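Local coordinates for superoxide dismutase [Ni] (Streptomyces coelicolor, PDB 1T6U), which catalyses the dismutation of superoxide to hydrogen peroxide and oxygen at a nickel centre, working as a hollow homohexamer of four-helix-bundle subunits, at residues V57-Y62 / E73-V78. The protein carries 1 engineered substitution. Sequence-based numbering, arbitrary orientation.
Sequences VLWSDY and ELHQLV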
loop_
_atom_site.group_PDB
_atom_site.type_symbol
_atom_site.label_atom_id
_atom_site.label_comp_id
_atom_site.label_asym_id
_atom_site.label_seq_id
_atom_site.Cartn_x
_atom_site.Cartn_y
_atom_site.Cartn_z
ATOM N N VAL A 57 8.440 -12.671 -7.797
ATOM C CA VAL A 57 9.756 -12.058 -7.694
ATOM C C VAL A 57 10.869 -13.092 -7.794
ATOM O O VAL A 57 11.887 -12.876 -8.452
ATOM C CB VAL A 57 9.814 -11.264 -6.364
ATOM C CG1 VAL A 57 11.251 -10.964 -5.969
ATOM C CG2 VAL A 57 8.996 -9.965 -6.456
ATOM N N LEU A 58 10.729 -14.241 -7.121
ATOM C CA LEU A 58 11.762 -15.261 -7.297
ATOM C C LEU A 58 11.997 -15.570 -8.785
ATOM O O LEU A 58 13.153 -15.662 -9.258
ATOM C CB LEU A 58 11.376 -16.542 -6.568
ATOM C CG LEU A 58 11.415 -16.545 -5.044
ATOM C CD1 LEU A 58 10.774 -17.786 -4.462
ATOM C CD2 LEU A 58 12.831 -16.416 -4.497
ATOM N N TRP A 59 10.860 -15.738 -9.465
ATOM C CA TRP A 59 10.827 -16.165 -10.868
ATOM C C TRP A 59 11.436 -15.117 -11.799
ATOM O O TRP A 59 12.263 -15.412 -12.683
ATOM C CB TRP A 59 9.413 -16.471 -11.317
ATOM C CG TRP A 59 9.252 -16.919 -12.726
ATOM C CD1 TRP A 59 9.824 -18.049 -13.278
ATOM C CD2 TRP A 59 8.498 -16.285 -13.756
ATOM N NE1 TRP A 59 9.447 -18.130 -14.589
ATOM C CE2 TRP A 59 8.632 -17.062 -14.916
ATOM C CE3 TRP A 59 7.705 -15.132 -13.828
ATOM C CZ2 TRP A 59 8.008 -16.707 -16.113
ATOM C CZ3 TRP A 59 7.089 -14.785 -15.013
ATOM C CH2 TRP A 59 7.239 -15.583 -16.166
ATOM N N SER A 60 10.999 -13.857 -11.593
ATOM C CA SER A 60 11.474 -12.823 -12.513
ATOM C C SER A 60 12.840 -12.277 -12.149
ATOM O O SER A 60 13.640 -11.866 -12.983
ATOM C CB SER A 60 10.517 -11.627 -12.589
ATOM O OG SER A 60 10.351 -11.008 -11.302
ATOM N N ASP A 61 13.139 -12.211 -10.852
ATOM C CA ASP A 61 14.317 -11.457 -10.419
ATOM C C ASP A 61 15.461 -12.348 -9.965
ATOM O O ASP A 61 16.590 -12.009 -10.271
ATOM C CB ASP A 61 13.897 -10.511 -9.289
ATOM C CG ASP A 61 12.934 -9.402 -9.673
ATOM O OD1 ASP A 61 12.389 -9.367 -10.781
ATOM O OD2 ASP A 61 12.700 -8.521 -8.802
ATOM N N TYR A 62 15.186 -13.430 -9.269
ATOM C CA TYR A 62 16.267 -14.341 -8.853
ATOM C C TYR A 62 16.655 -15.281 -9.965
ATOM O O TYR A 62 17.840 -15.402 -10.369
ATOM C CB TYR A 62 15.876 -15.134 -7.573
ATOM C CG TYR A 62 16.992 -16.148 -7.342
ATOM C CD1 TYR A 62 18.184 -15.785 -6.746
ATOM C CD2 TYR A 62 16.844 -17.466 -7.715
ATOM C CE1 TYR A 62 19.211 -16.687 -6.529
ATOM C CE2 TYR A 62 17.875 -18.385 -7.522
ATOM C CZ TYR A 62 19.061 -17.999 -6.919
ATOM O OH TYR A 62 20.096 -18.880 -6.699
ATOM N N GLU A 73 11.153 -27.266 -16.512
ATOM C CA GLU A 73 9.840 -27.303 -15.888
ATOM C C GLU A 73 9.578 -26.119 -14.990
ATOM O O GLU A 73 8.447 -25.982 -14.526
ATOM C CB GLU A 73 9.738 -28.571 -15.015
ATOM C CG GLU A 73 10.484 -28.455 -13.689
ATOM C CD GLU A 73 11.922 -28.912 -13.647
ATOM O OE1 GLU A 73 12.647 -28.800 -14.668
ATOM O OE2 GLU A 73 12.293 -29.381 -12.537
ATOM N N LEU A 74 10.546 -25.281 -14.717
ATOM C CA LEU A 74 10.461 -24.221 -13.722
ATOM C C LEU A 74 9.471 -23.134 -14.075
ATOM O O LEU A 74 8.683 -22.679 -13.250
ATOM C CB LEU A 74 11.867 -23.627 -13.512
ATOM C CG LEU A 74 11.910 -22.536 -12.436
ATOM C CD1 LEU A 74 11.305 -22.980 -11.096
ATOM C CD2 LEU A 74 13.342 -22.054 -12.205
ATOM N N HIS A 75 9.453 -22.722 -15.347
ATOM C CA HIS A 75 8.436 -21.753 -15.750
ATOM C C HIS A 75 7.023 -22.213 -15.437
ATOM O O HIS A 75 6.238 -21.462 -14.860
ATOM C CB HIS A 75 8.530 -21.465 -17.263
ATOM C CG HIS A 75 9.658 -20.614 -17.699
ATOM N ND1 HIS A 75 10.184 -19.601 -16.940
ATOM C CD2 HIS A 75 10.363 -20.601 -18.848
ATOM C CE1 HIS A 75 11.182 -19.008 -17.618
ATOM N NE2 HIS A 75 11.303 -19.615 -18.786
ATOM N N GLN A 76 6.685 -23.433 -15.851
ATOM C CA GLN A 76 5.348 -23.991 -15.606
ATOM C C GLN A 76 5.119 -24.232 -14.135
ATOM O O GLN A 76 3.970 -24.055 -13.666
ATOM C CB GLN A 76 5.118 -25.280 -16.386
ATOM C CG GLN A 76 3.679 -25.757 -16.326
ATOM C CD GLN A 76 2.703 -24.854 -17.027
ATOM O OE1 GLN A 76 2.887 -24.475 -18.184
ATOM N NE2 GLN A 76 1.627 -24.472 -16.340
ATOM N N LEU A 77 6.149 -24.612 -13.407
ATOM C CA LEU A 77 6.011 -24.770 -11.973
ATOM C C LEU A 77 5.623 -23.451 -11.318
ATOM O O LEU A 77 4.706 -23.424 -10.483
ATOM C CB LEU A 77 7.301 -25.314 -11.390
ATOM C CG LEU A 77 7.386 -25.322 -9.852
ATOM C CD1 LEU A 77 6.315 -26.234 -9.295
ATOM C CD2 LEU A 77 8.799 -25.752 -9.484
ATOM N N VAL A 78 6.293 -22.360 -11.676
ATOM C CA VAL A 78 5.942 -21.081 -11.032
ATOM C C VAL A 78 4.505 -20.695 -11.401
ATOM O O VAL A 78 3.738 -20.244 -10.553
ATOM C CB VAL A 78 6.950 -20.003 -11.418
ATOM C CG1 VAL A 78 6.484 -18.628 -10.965
ATOM C CG2 VAL A 78 8.339 -20.320 -10.832
#
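Trp59 reaches across from helix 34-62 to His75 and Val78 of helix 74-89, joining two helices of the four-helix bundle near the end where helix 65-70 connects them. The tight part is apolar. Val78 lies over one face of the indole. Its CG2 is 3.7 Å from Trp59 CD1, and its CG1 makes an off-centre CH-pi contact, 4.1 Å from the centroid of the five-membered ring. With CG anti to the backbone N (chi1 -180°), the Trp59 side chain extends toward helix 74-89. The less filled side is at the ring edges, by partly exposed His75. There the rings meet rim to rim, with planes at 86° and centroids 5.1 Å apart, so neither covers the other. Phe68 stacks on His75 and also meets Trp59. His75 of a second subunit packs on both rings. The imidazole NE2 bonds to Gln76 OE1 of that subunit, so His75 also takes part in the subunit interface. A leucine in place of Trp59 would probably leave His75 ND1 without its donor and open a gap beside Val78. Trp59 NE1 lies near the imidazole plane and His75 ND1 near the indole plane; NE1 donates to ND1 at 2.9 Å, with an N-H...N angle of 155°.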